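Local coordinates for protein MmeI (Methylophilus methylotrophus, PDB 5HR4) that is a Type IIL restriction-modification enzyme that binds DNA and probably methylates adenine at N6, using S-adenosyl-L-methionine as methyl donor, at residues A[625-635]-A[895-903]; A[690-701]-A[734-742]. All coordinates share one frame; numbering follows the deposited sequence.

Interaction 1. Residues A[625-635]-A[895-903]. With nucleotides of chain B.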
loop_
_atom_site.group_PDB
_atom_site.type_symbol
_atom_site.label_atom_id
_atom_site.label_comp_id
_atom_site.label_asym_id
_atom_site.label_seq_id
_atom_site.Cartn_x
_atom_site.Cartn_y
_atom_site.Cartn_z
ATOM N N VAL A 625 17.235 -14.215 -11.311
ATOM C CA VAL A 625 16.422 -15.405 -11.535
ATOM C C VAL A 625 15.205 -15.352 -10.624
ATOM O O VAL A 625 15.324 -15.091 -9.420
ATOM C CB VAL A 625 17.245 -16.674 -11.273
ATOM C CG1 VAL A 625 16.344 -17.876 -11.201
ATOM C CG2 VAL A 625 18.303 -16.848 -12.344
ATOM N N ILE A 626 14.030 -15.614 -11.187
ATOM C CA ILE A 626 12.780 -15.617 -10.440
ATOM C C ILE A 626 12.306 -17.053 -10.285
ATOM O O ILE A 626 12.343 -17.833 -11.244
ATOM C CB ILE A 626 11.704 -14.762 -11.138
ATOM C CG1 ILE A 626 12.150 -13.300 -11.199
ATOM C CG2 ILE A 626 10.381 -14.894 -10.408
ATOM C CD1 ILE A 626 11.134 -12.361 -11.846
ATOM N N ALA A 627 11.854 -17.399 -9.077
ATOM C CA ALA A 627 11.282 -18.717 -8.812
ATOM C C ALA A 627 9.813 -18.745 -9.242
ATOM O O ALA A 627 9.016 -17.906 -8.804
ATOM C CB ALA A 627 11.428 -19.051 -7.329
ATOM N N CYS A 628 9.454 -19.701 -10.103
ATOM C CA CYS A 628 8.118 -19.779 -10.691
ATOM C C CYS A 628 7.285 -20.854 -10.013
ATOM O O CYS A 628 7.786 -21.934 -9.707
ATOM C CB CYS A 628 8.178 -20.094 -12.189
ATOM S SG CYS A 628 9.167 -18.977 -13.207
ATOM N N LYS A 629 6.009 -20.545 -9.790
ATOM C CA LYS A 629 4.977 -21.534 -9.483
ATOM C C LYS A 629 5.183 -22.818 -10.279
ATOM O O LYS A 629 5.465 -22.781 -11.483
ATOM C CB LYS A 629 3.602 -20.948 -9.829
ATOM C CG LYS A 629 2.570 -20.839 -8.713
ATOM C CD LYS A 629 1.367 -20.123 -9.299
ATOM C CE LYS A 629 0.251 -19.882 -8.302
ATOM N NZ LYS A 629 -0.603 -18.732 -8.761
ATOM N N ARG A 630 5.034 -23.956 -9.601
ATOM C CA ARG A 630 5.071 -25.261 -10.243
ATOM C C ARG A 630 3.988 -26.136 -9.642
ATOM O O ARG A 630 3.636 -25.993 -8.469
ATOM C CB ARG A 630 6.400 -25.991 -10.065
ATOM C CG ARG A 630 7.600 -25.215 -10.449
ATOM C CD ARG A 630 8.829 -26.100 -10.458
ATOM N NE ARG A 630 8.961 -26.798 -11.730
ATOM C CZ ARG A 630 8.862 -28.113 -11.871
ATOM N NH1 ARG A 630 8.656 -28.872 -10.804
ATOM N NH2 ARG A 630 8.994 -28.671 -13.071
ATOM N N GLN A 631 3.471 -27.059 -10.449
ATOM C CA GLN A 631 2.437 -27.961 -9.958
ATOM C C GLN A 631 3.014 -29.223 -9.333
ATOM O O GLN A 631 2.323 -29.888 -8.553
ATOM C CB GLN A 631 1.459 -28.317 -11.088
ATOM N N GLN A 632 4.268 -29.543 -9.622
ATOM C CA GLN A 632 4.940 -30.701 -9.059
ATOM C C GLN A 632 6.382 -30.308 -8.744
ATOM O O GLN A 632 6.901 -29.347 -9.315
ATOM C CB GLN A 632 4.877 -31.890 -10.029
ATOM N N PRO A 633 7.038 -31.016 -7.822
ATOM C CA PRO A 633 8.369 -30.564 -7.372
ATOM C C PRO A 633 9.474 -30.806 -8.398
ATOM O O PRO A 633 9.468 -31.812 -9.112
ATOM C CB PRO A 633 8.608 -31.398 -6.106
ATOM C CG PRO A 633 7.276 -31.894 -5.695
ATOM C CD PRO A 633 6.522 -32.098 -6.966
ATOM N N ILE A 634 10.449 -29.877 -8.449
ATOM C CA ILE A 634 11.653 -30.085 -9.268
ATOM C C ILE A 634 12.577 -31.100 -8.624
ATOM O O ILE A 634 13.403 -31.715 -9.310
ATOM C CB ILE A 634 12.455 -28.793 -9.514
ATOM C CG1 ILE A 634 12.620 -27.998 -8.223
ATOM C CG2 ILE A 634 11.889 -27.970 -10.670
ATOM C CD1 ILE A 634 13.701 -26.925 -8.319
ATOM N N SER A 635 12.503 -31.254 -7.307
ATOM C CA SER A 635 13.318 -32.245 -6.633
ATOM C C SER A 635 12.548 -33.551 -6.485
ATOM O O SER A 635 11.350 -33.644 -6.764
ATOM C CB SER A 635 13.774 -31.748 -5.261
ATOM O OG SER A 635 14.717 -30.695 -5.388
ATOM N N LEU A 895 21.227 -21.533 -2.574
ATOM C CA LEU A 895 20.049 -22.232 -3.068
ATOM C C LEU A 895 19.697 -21.797 -4.488
ATOM O O LEU A 895 19.299 -22.624 -5.313
ATOM C CB LEU A 895 18.879 -22.001 -2.121
ATOM C CG LEU A 895 19.113 -22.678 -0.778
ATOM C CD1 LEU A 895 18.170 -22.124 0.272
ATOM C CD2 LEU A 895 18.962 -24.186 -0.918
ATOM N N PHE A 896 19.844 -20.507 -4.804
ATOM C CA PHE A 896 19.469 -20.083 -6.152
ATOM C C PHE A 896 20.452 -20.577 -7.211
ATOM O O PHE A 896 20.054 -20.785 -8.365
ATOM C CB PHE A 896 19.330 -18.566 -6.232
ATOM C CG PHE A 896 17.936 -18.065 -5.951
ATOM C CD1 PHE A 896 17.517 -17.831 -4.646
ATOM C CD2 PHE A 896 17.051 -17.806 -6.982
ATOM C CE1 PHE A 896 16.251 -17.353 -4.374
ATOM C CE2 PHE A 896 15.784 -17.326 -6.712
ATOM C CZ PHE A 896 15.388 -17.102 -5.407
ATOM N N GLU A 897 21.734 -20.757 -6.866
ATOM C CA GLU A 897 22.627 -21.442 -7.796
ATOM C C GLU A 897 22.142 -22.866 -8.046
ATOM O O GLU A 897 22.084 -23.317 -9.196
ATOM C CB GLU A 897 24.067 -21.436 -7.275
ATOM N N THR A 898 21.752 -23.576 -6.981
ATOM C CA THR A 898 21.193 -24.916 -7.137
ATOM C C THR A 898 19.880 -24.884 -7.914
ATOM O O THR A 898 19.678 -25.664 -8.853
ATOM C CB THR A 898 20.966 -25.551 -5.769
ATOM O OG1 THR A 898 22.055 -25.217 -4.901
ATOM C CG2 THR A 898 20.852 -27.070 -5.901
ATOM N N TYR A 899 18.963 -24.005 -7.517
ATOM C CA TYR A 899 17.700 -23.904 -8.233
ATOM C C TYR A 899 17.930 -23.677 -9.717
ATOM O O TYR A 899 17.251 -24.276 -10.557
ATOM C CB TYR A 899 16.851 -22.777 -7.647
ATOM C CG TYR A 899 15.600 -22.470 -8.439
ATOM C CD1 TYR A 899 14.438 -23.232 -8.275
ATOM C CD2 TYR A 899 15.574 -21.422 -9.345
ATOM C CE1 TYR A 899 13.289 -22.955 -9.001
ATOM C CE2 TYR A 899 14.432 -21.138 -10.076
ATOM C CZ TYR A 899 13.293 -21.906 -9.903
ATOM O OH TYR A 899 12.163 -21.605 -10.631
ATOM N N GLN A 900 18.901 -22.834 -10.064
ATOM C CA GLN A 900 19.115 -22.535 -11.475
ATOM C C GLN A 900 19.750 -23.715 -12.206
ATOM O O GLN A 900 19.395 -23.999 -13.360
ATOM C CB GLN A 900 19.967 -21.280 -11.626
ATOM C CG GLN A 900 19.731 -20.613 -12.957
ATOM C CD GLN A 900 20.517 -19.348 -13.112
ATOM O OE1 GLN A 900 21.263 -18.948 -12.206
ATOM N NE2 GLN A 900 20.364 -18.696 -14.267
ATOM N N LYS A 901 20.693 -24.412 -11.555
ATOM C CA LYS A 901 21.260 -25.618 -12.155
ATOM C C LYS A 901 20.164 -26.622 -12.494
ATOM O O LYS A 901 20.155 -27.191 -13.591
ATOM C CB LYS A 901 22.306 -26.233 -11.221
ATOM N N MET A 902 19.206 -26.816 -11.580
ATOM C CA MET A 902 18.094 -27.728 -11.843
ATOM C C MET A 902 17.136 -27.162 -12.888
ATOM O O MET A 902 16.737 -27.869 -13.820
ATOM C CB MET A 902 17.351 -28.030 -10.544
ATOM C CG MET A 902 18.175 -28.794 -9.545
ATOM S SD MET A 902 17.231 -29.201 -8.074
ATOM C CE MET A 902 18.039 -30.715 -7.552
ATOM N N THR A 903 16.743 -25.892 -12.749
ATOM C CA THR A 903 15.825 -25.294 -13.717
ATOM C C THR A 903 16.435 -25.169 -15.106
ATOM O O THR A 903 15.702 -24.901 -16.063
ATOM C CB THR A 903 15.355 -23.914 -13.243
ATOM P P DC B 4 -1.457 -21.858 -5.548
ATOM O OP1 DC B 4 -1.313 -22.207 -6.981
ATOM O OP2 DC B 4 -0.650 -22.554 -4.517
ATOM O "O5'" DC B 4 -1.154 -20.319 -5.435
ATOM C "C5'" DC B 4 -0.471 -19.803 -4.298
ATOM C "C4'" DC B 4 -0.887 -18.370 -4.120
ATOM O "O4'" DC B 4 -2.324 -18.326 -3.977
ATOM C "C3'" DC B 4 -0.285 -17.624 -2.942
ATOM O "O3'" DC B 4 0.207 -16.362 -3.423
ATOM C "C2'" DC B 4 -1.467 -17.471 -1.961
ATOM C "C1'" DC B 4 -2.693 -17.568 -2.855
ATOM N N1 DC B 4 -3.886 -18.261 -2.225
ATOM C C2 DC B 4 -5.177 -17.914 -2.643
ATOM O O2 DC B 4 -5.313 -17.031 -3.496
ATOM N N3 DC B 4 -6.247 -18.556 -2.100
ATOM C C4 DC B 4 -6.060 -19.507 -1.191
ATOM N N4 DC B 4 -7.141 -20.089 -0.677
ATOM C C5 DC B 4 -4.752 -19.881 -0.745
ATOM C C6 DC B 4 -3.702 -19.247 -1.292
#

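Interaction 2. Residues A[690-701]-A[734-742]. With nucleotides of chain B.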
loop_
_atom_site.group_PDB
_atom_site.type_symbol
_atom_site.label_atom_id
_atom_site.label_comp_id
_atom_site.label_asym_id
_atom_site.label_seq_id
_atom_site.Cartn_x
_atom_site.Cartn_y
_atom_site.Cartn_z
ATOM N N CYS A 690 -14.947 -30.535 14.045
ATOM C CA CYS A 690 -15.853 -30.401 12.918
ATOM C C CYS A 690 -16.795 -31.595 12.832
ATOM O O CYS A 690 -16.451 -32.704 13.249
ATOM C CB CYS A 690 -15.093 -30.265 11.596
ATOM S SG CYS A 690 -14.146 -31.735 11.065
ATOM N N LEU A 691 -18.000 -31.347 12.297
ATOM C CA LEU A 691 -18.894 -32.392 11.806
ATOM C C LEU A 691 -18.357 -32.900 10.479
ATOM O O LEU A 691 -18.413 -32.180 9.479
ATOM C CB LEU A 691 -20.300 -31.845 11.601
ATOM C CG LEU A 691 -21.392 -32.196 12.608
ATOM C CD1 LEU A 691 -21.282 -33.635 13.070
ATOM C CD2 LEU A 691 -21.226 -31.287 13.763
ATOM N N TRP A 692 -17.854 -34.135 10.441
ATOM C CA TRP A 692 -17.243 -34.677 9.223
ATOM C C TRP A 692 -18.210 -35.677 8.591
ATOM O O TRP A 692 -18.332 -36.819 9.045
ATOM C CB TRP A 692 -15.886 -35.307 9.513
ATOM C CG TRP A 692 -15.192 -35.759 8.282
ATOM C CD1 TRP A 692 -15.033 -37.044 7.851
ATOM C CD2 TRP A 692 -14.572 -34.926 7.298
ATOM N NE1 TRP A 692 -14.342 -37.068 6.664
ATOM C CE2 TRP A 692 -14.048 -35.776 6.301
ATOM C CE3 TRP A 692 -14.395 -33.543 7.171
ATOM C CZ2 TRP A 692 -13.365 -35.288 5.187
ATOM C CZ3 TRP A 692 -13.714 -33.058 6.065
ATOM C CH2 TRP A 692 -13.207 -33.932 5.087
ATOM N N LEU A 693 -18.865 -35.249 7.507
ATOM C CA LEU A 693 -19.964 -35.982 6.893
ATOM C C LEU A 693 -19.622 -36.611 5.550
ATOM O O LEU A 693 -20.494 -37.259 4.959
ATOM C CB LEU A 693 -21.167 -35.057 6.730
ATOM C CG LEU A 693 -21.536 -34.437 8.075
ATOM C CD1 LEU A 693 -22.515 -33.314 7.901
ATOM C CD2 LEU A 693 -22.099 -35.511 8.988
ATOM N N ASP A 694 -18.390 -36.449 5.055
ATOM C CA ASP A 694 -17.955 -37.162 3.857
ATOM C C ASP A 694 -18.195 -38.657 4.039
ATOM O O ASP A 694 -17.561 -39.302 4.884
ATOM C CB ASP A 694 -16.475 -36.886 3.547
ATOM C CG ASP A 694 -16.073 -37.327 2.135
ATOM O OD1 ASP A 694 -16.840 -37.078 1.175
ATOM O OD2 ASP A 694 -14.984 -37.921 1.985
ATOM N N GLY A 695 -19.142 -39.197 3.274
ATOM C CA GLY A 695 -19.475 -40.602 3.353
ATOM C C GLY A 695 -20.327 -40.950 4.555
ATOM O O GLY A 695 -20.087 -41.961 5.229
ATOM N N ALA A 696 -21.321 -40.120 4.851
ATOM C CA ALA A 696 -22.237 -40.419 5.935
ATOM C C ALA A 696 -23.413 -41.218 5.394
ATOM O O ALA A 696 -23.893 -40.964 4.281
ATOM C CB ALA A 696 -22.727 -39.140 6.609
ATOM N N ASP A 697 -23.854 -42.203 6.184
ATOM C CA ASP A 697 -25.041 -42.980 5.855
ATOM C C ASP A 697 -26.289 -42.124 6.072
ATOM O O ASP A 697 -26.610 -41.753 7.208
ATOM C CB ASP A 697 -25.092 -44.249 6.703
ATOM N N ILE A 698 -26.987 -41.809 4.977
ATOM C CA ILE A 698 -28.085 -40.845 5.024
ATOM C C ILE A 698 -29.186 -41.285 5.984
ATOM O O ILE A 698 -29.856 -40.443 6.597
ATOM C CB ILE A 698 -28.634 -40.613 3.603
ATOM C CG1 ILE A 698 -29.733 -39.553 3.638
ATOM C CG2 ILE A 698 -29.101 -41.931 2.988
ATOM C CD1 ILE A 698 -29.243 -38.234 4.185
ATOM N N SER A 699 -29.394 -42.599 6.133
ATOM C CA SER A 699 -30.370 -43.087 7.107
ATOM C C SER A 699 -30.018 -42.644 8.522
ATOM O O SER A 699 -30.901 -42.544 9.382
ATOM C CB SER A 699 -30.466 -44.613 7.053
ATOM O OG SER A 699 -29.343 -45.207 7.690
ATOM N N GLU A 700 -28.735 -42.386 8.783
ATOM C CA GLU A 700 -28.335 -41.905 10.094
ATOM C C GLU A 700 -28.471 -40.392 10.205
ATOM O O GLU A 700 -28.794 -39.887 11.289
ATOM C CB GLU A 700 -26.903 -42.351 10.404
ATOM C CG GLU A 700 -26.723 -43.863 10.544
ATOM C CD GLU A 700 -25.281 -44.240 10.832
ATOM O OE1 GLU A 700 -24.402 -43.378 10.626
ATOM O OE2 GLU A 700 -25.021 -45.386 11.259
ATOM N N ILE A 701 -28.268 -39.654 9.107
ATOM C CA ILE A 701 -28.383 -38.198 9.184
ATOM C C ILE A 701 -29.845 -37.747 9.260
ATOM O O ILE A 701 -30.152 -36.744 9.916
ATOM C CB ILE A 701 -27.633 -37.546 8.010
ATOM C CG1 ILE A 701 -26.119 -37.598 8.265
ATOM C CG2 ILE A 701 -28.072 -36.113 7.806
ATOM C CD1 ILE A 701 -25.302 -36.728 7.318
ATOM N N MET A 734 -23.457 -31.307 2.797
ATOM C CA MET A 734 -22.886 -31.934 3.980
ATOM C C MET A 734 -21.406 -32.235 3.831
ATOM O O MET A 734 -20.781 -32.696 4.784
ATOM C CB MET A 734 -23.652 -33.210 4.360
ATOM C CG MET A 734 -24.136 -34.073 3.243
ATOM S SD MET A 734 -25.043 -35.442 3.998
ATOM C CE MET A 734 -23.824 -36.750 3.967
ATOM N N LYS A 735 -20.833 -31.968 2.670
ATOM C CA LYS A 735 -19.434 -32.209 2.403
ATOM C C LYS A 735 -18.725 -30.868 2.344
ATOM O O LYS A 735 -19.298 -29.878 1.884
ATOM C CB LYS A 735 -19.250 -32.974 1.087
ATOM C CG LYS A 735 -19.669 -34.434 1.165
ATOM C CD LYS A 735 -19.530 -35.150 -0.171
ATOM C CE LYS A 735 -20.423 -36.400 -0.207
ATOM N NZ LYS A 735 -21.900 -36.105 -0.143
ATOM N N PHE A 736 -17.487 -30.838 2.841
ATOM C CA PHE A 736 -16.672 -29.641 2.723
ATOM C C PHE A 736 -16.593 -29.237 1.255
ATOM O O PHE A 736 -16.713 -30.072 0.354
ATOM C CB PHE A 736 -15.253 -29.877 3.286
ATOM C CG PHE A 736 -15.128 -29.731 4.794
ATOM C CD1 PHE A 736 -16.222 -29.868 5.632
ATOM C CD2 PHE A 736 -13.888 -29.461 5.371
ATOM C CE1 PHE A 736 -16.091 -29.741 7.012
ATOM C CE2 PHE A 736 -13.744 -29.333 6.760
ATOM C CZ PHE A 736 -14.855 -29.467 7.577
ATOM N N PHE A 737 -16.383 -27.942 1.024
ATOM C CA PHE A 737 -16.250 -27.435 -0.336
ATOM C C PHE A 737 -15.086 -28.088 -1.076
ATOM O O PHE A 737 -15.242 -28.545 -2.210
ATOM C CB PHE A 737 -16.094 -25.923 -0.299
ATOM C CG PHE A 737 -15.731 -25.323 -1.612
ATOM C CD1 PHE A 737 -14.417 -25.009 -1.898
ATOM C CD2 PHE A 737 -16.707 -25.040 -2.554
ATOM C CE1 PHE A 737 -14.080 -24.436 -3.104
ATOM C CE2 PHE A 737 -16.375 -24.464 -3.782
ATOM C CZ PHE A 737 -15.064 -24.159 -4.054
ATOM N N TYR A 738 -13.892 -28.096 -0.483
ATOM C CA TYR A 738 -12.783 -28.868 -1.024
ATOM C C TYR A 738 -12.335 -29.872 0.025
ATOM O O TYR A 738 -12.144 -29.509 1.189
ATOM C CB TYR A 738 -11.618 -27.978 -1.447
ATOM C CG TYR A 738 -10.419 -28.743 -1.983
ATOM C CD1 TYR A 738 -10.498 -29.450 -3.178
ATOM C CD2 TYR A 738 -9.199 -28.749 -1.293
ATOM C CE1 TYR A 738 -9.400 -30.147 -3.676
ATOM C CE2 TYR A 738 -8.084 -29.446 -1.780
ATOM C CZ TYR A 738 -8.194 -30.134 -2.975
ATOM O OH TYR A 738 -7.120 -30.833 -3.471
ATOM N N ILE A 739 -12.199 -31.130 -0.386
ATOM C CA ILE A 739 -11.857 -32.237 0.500
ATOM C C ILE A 739 -10.565 -32.857 -0.008
ATOM O O ILE A 739 -10.441 -33.167 -1.201
ATOM C CB ILE A 739 -12.979 -33.296 0.580
ATOM C CG1 ILE A 739 -14.216 -32.744 1.294
ATOM C CG2 ILE A 739 -12.510 -34.520 1.328
ATOM C CD1 ILE A 739 -15.248 -33.812 1.639
ATOM N N SER A 740 -9.601 -33.019 0.892
ATOM C CA SER A 740 -8.316 -33.597 0.552
ATOM C C SER A 740 -7.859 -34.653 1.534
ATOM O O SER A 740 -6.900 -35.365 1.226
ATOM C CB SER A 740 -7.240 -32.507 0.473
ATOM O OG SER A 740 -7.216 -31.757 1.674
ATOM N N GLN A 741 -8.514 -34.778 2.696
ATOM C CA GLN A 741 -8.180 -35.688 3.789
ATOM C C GLN A 741 -7.523 -36.971 3.299
ATOM O O GLN A 741 -8.059 -37.646 2.416
ATOM C CB GLN A 741 -9.438 -36.031 4.589
ATOM C CG GLN A 741 -9.181 -36.784 5.873
ATOM C CD GLN A 741 -8.300 -36.001 6.816
ATOM O OE1 GLN A 741 -8.148 -34.788 6.669
ATOM N NE2 GLN A 741 -7.699 -36.689 7.783
ATOM N N PRO A 742 -6.358 -37.319 3.822
ATOM C CA PRO A 742 -5.694 -38.570 3.437
ATOM C C PRO A 742 -6.226 -39.750 4.245
ATOM O O PRO A 742 -7.066 -39.606 5.133
ATOM C CB PRO A 742 -4.221 -38.306 3.753
ATOM C CG PRO A 742 -4.163 -36.907 4.372
ATOM C CD PRO A 742 -5.543 -36.510 4.741
ATOM P P DA B 2 -6.941 -32.110 -6.681
ATOM O OP1 DA B 2 -5.960 -32.827 -7.528
ATOM O OP2 DA B 2 -7.130 -32.561 -5.281
ATOM O "O5'" DA B 2 -6.634 -30.522 -6.592
ATOM C "C5'" DA B 2 -5.941 -29.839 -7.658
ATOM C "C4'" DA B 2 -5.663 -28.368 -7.319
ATOM O "O4'" DA B 2 -6.830 -27.544 -7.592
ATOM C "C3'" DA B 2 -5.260 -28.056 -5.864
ATOM O "O3'" DA B 2 -4.175 -27.125 -5.882
ATOM C "C2'" DA B 2 -6.528 -27.403 -5.304
ATOM C "C1'" DA B 2 -6.971 -26.630 -6.530
ATOM N N9 DA B 2 -8.346 -26.119 -6.501
ATOM C C8 DA B 2 -9.466 -26.731 -6.003
ATOM N N7 DA B 2 -10.558 -26.012 -6.133
ATOM C C5 DA B 2 -10.120 -24.853 -6.773
ATOM C C6 DA B 2 -10.784 -23.677 -7.207
ATOM N N6 DA B 2 -12.090 -23.464 -7.060
ATOM N N1 DA B 2 -10.045 -22.724 -7.804
ATOM C C2 DA B 2 -8.740 -22.925 -7.952
ATOM N N3 DA B 2 -8.012 -23.975 -7.593
ATOM C C4 DA B 2 -8.769 -24.910 -7.003
ATOM P P DT B 3 -3.002 -27.196 -4.783
ATOM O OP1 DT B 3 -1.819 -26.455 -5.288
ATOM O OP2 DT B 3 -2.792 -28.627 -4.493
ATOM O "O5'" DT B 3 -3.652 -26.443 -3.507
ATOM C "C5'" DT B 3 -3.337 -25.065 -3.180
ATOM C "C4'" DT B 3 -3.704 -24.100 -4.293
ATOM O "O4'" DT B 3 -5.137 -24.175 -4.585
ATOM C "C3'" DT B 3 -3.431 -22.625 -3.970
ATOM O "O3'" DT B 3 -3.002 -21.945 -5.141
ATOM C "C2'" DT B 3 -4.817 -22.134 -3.551
ATOM C "C1'" DT B 3 -5.660 -22.861 -4.575
ATOM N N1 DT B 3 -7.095 -22.917 -4.248
ATOM C C2 DT B 3 -7.922 -21.897 -4.659
ATOM O O2 DT B 3 -7.528 -20.924 -5.264
ATOM N N3 DT B 3 -9.239 -22.055 -4.323
ATOM C C4 DT B 3 -9.811 -23.125 -3.649
ATOM O O4 DT B 3 -11.012 -23.176 -3.393
ATOM C C5 DT B 3 -8.891 -24.165 -3.258
ATOM C C7 DT B 3 -9.384 -25.362 -2.507
ATOM C C6 DT B 3 -7.592 -24.014 -3.576
ATOM P P DT B 1 -13.393 -32.700 -4.809
ATOM O OP1 DT B 1 -12.848 -33.090 -3.485
ATOM O OP2 DT B 1 -14.619 -33.345 -5.355
ATOM O "O5'" DT B 1 -12.215 -32.789 -5.903
ATOM C "C5'" DT B 1 -11.849 -31.623 -6.645
ATOM C "C4'" DT B 1 -10.731 -31.911 -7.639
ATOM O "O4'" DT B 1 -11.101 -31.404 -8.943
ATOM C "C3'" DT B 1 -9.390 -31.272 -7.293
ATOM O "O3'" DT B 1 -8.325 -32.211 -7.505
ATOM C "C2'" DT B 1 -9.278 -30.050 -8.228
ATOM C "C1'" DT B 1 -10.450 -30.173 -9.203
ATOM N N1 DT B 1 -11.463 -29.038 -9.099
ATOM C C2 DT B 1 -11.086 -27.740 -9.413
ATOM O O2 DT B 1 -9.958 -27.426 -9.769
ATOM N N3 DT B 1 -12.091 -26.807 -9.285
ATOM C C4 DT B 1 -13.405 -27.037 -8.887
ATOM O O4 DT B 1 -14.237 -26.136 -8.798
ATOM C C5 DT B 1 -13.726 -28.410 -8.582
ATOM C C7 DT B 1 -15.111 -28.779 -8.144
ATOM C C6 DT B 1 -12.759 -29.327 -8.708
#

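Interaction 1. Residues A[625-635]-A[895-903]
Tyr899 of helix 888-903 reaches between the two arms of the 625-635 loop, Val625 meeting the CE2 side of its ring and Ile634 the CD1 side. An irregular loop of the target recognition domain here packs against the last modelled helix of the C-terminal domain. Val625 CG1 sits at the ring's edge, near its plane, 3.9 Å from Tyr899 CE2. Ile634 arrives at about a right angle and brings its CD1 to 3.8 Å from Tyr899 CD1. With CG anti to the backbone N (chi1 172°), the tyrosine points away from its helix and delivers the phenol oxygen to the loop backbone. There Cys628 N donates a weak, long hydrogen bond to Tyr899 OH at 3.4 Å. Its N-H nevertheless points nearly straight at the oxygen (163°). A leucine in place of Tyr899 would probably leave the Cys628 amide without this acceptor and open a gap beside Ala627.

On the flanks, the second methyl of Val625, CG2, rests against the carboxamide of Gln900, whose extended chain brings NE2 to 3.4 Å from it. The carbonyl O of Val625 lies 3.5 Å from Phe896 CE2, oblique to that ring. One turn beyond Tyr899, Met902 stretches out so that its SD comes to 4.2 Å from Ile634 CD1 and its CE touches Ser635, whose OG is hydrogen-bonded to Phe820 O.

Further out, the Tyr618 hydroxyl bonds to Ala627 N, and Trp797 of helix 792-801 meets the ring of Phe896. At the loop's bend, on the side facing the DNA, Lys629 NZ forms a salt bridge with Glu545 OE1. The lysine chain lies close to the backbone of DC4 of chain B, with Lys629 NZ 3.7 Å from O5' of that nucleotide.

Interaction 2. Residues A[690-701]-A[734-742]
Trp692 and Phe736 meet in a T-shaped stack, the indole driving its edge into the phenyl face. Trp692 CZ3 stands 3.6 Å above the Phe736 plane, over the ring centre, and the planes are turned 75° apart. Further round the indole rim Ile739 comes from the opposite direction, its CG2 3.9 Å from Trp692 CH2 and near the ring plane. Asp694 lays its CB over one indole face, toward its rim, while Cys690 puts its CB at the rim of Phe736 and its sulfur obliquely beside that ring. Ile770 of strand 770-771 backs Cys690, Trp692 and Phe736, setting the cluster against a sheet of the target recognition domain.

Met734 anchors the other end. Its CG lies between the backbone N and the carbonyl carbon (chi1 38°), and the bend at chi3 (-100°) sets its thioether tip to tip with Ile701, SD 3.6 Å from CD1. Met734 CE also reaches Ala696 CB at 3.7 Å, and Leu693 crosses the methionine at about a right angle. Leu693 and Ala696 bound a type II turn, with Gly695 at positive phi.

Beyond this, the 734-742 segment faces chain B: Tyr738 OH donates to OP2 of DA2 at 2.5 Å, and Tyr738 CG lies 3.6 Å from the DT3 methyl C7.

Between the two protein segments no hydrogen bond forms. Even Asp694 OD1 and Lys735 NZ, 5.3 Å apart, make no ion pair, so the direct hold between the two segments rests mainly on apolar and aromatic surface.

In the fold
Both contacts are partly buried and peripheral, interaction 2 more so: its centre lies about 41 Å from the chain centre, against about 29 Å for interaction 1. They share no helix or strand. Interaction 1 joins two domains, fixing a loop of the target recognition domain on helix 888-903, whereas interaction 2 stays inside the recognition domain and is nested in the chain loop that interaction 1 closes. The chemistry differs accordingly: one has one weak hydrogen bond amid aliphatic groups packed on aromatic rings, the other a stacked aromatic pair and a single methionine packed among Leu693, Ala696 and Ile701. Their nearest atoms are about 11 Å apart, yet each has a segment reaching the DNA strand of chain B.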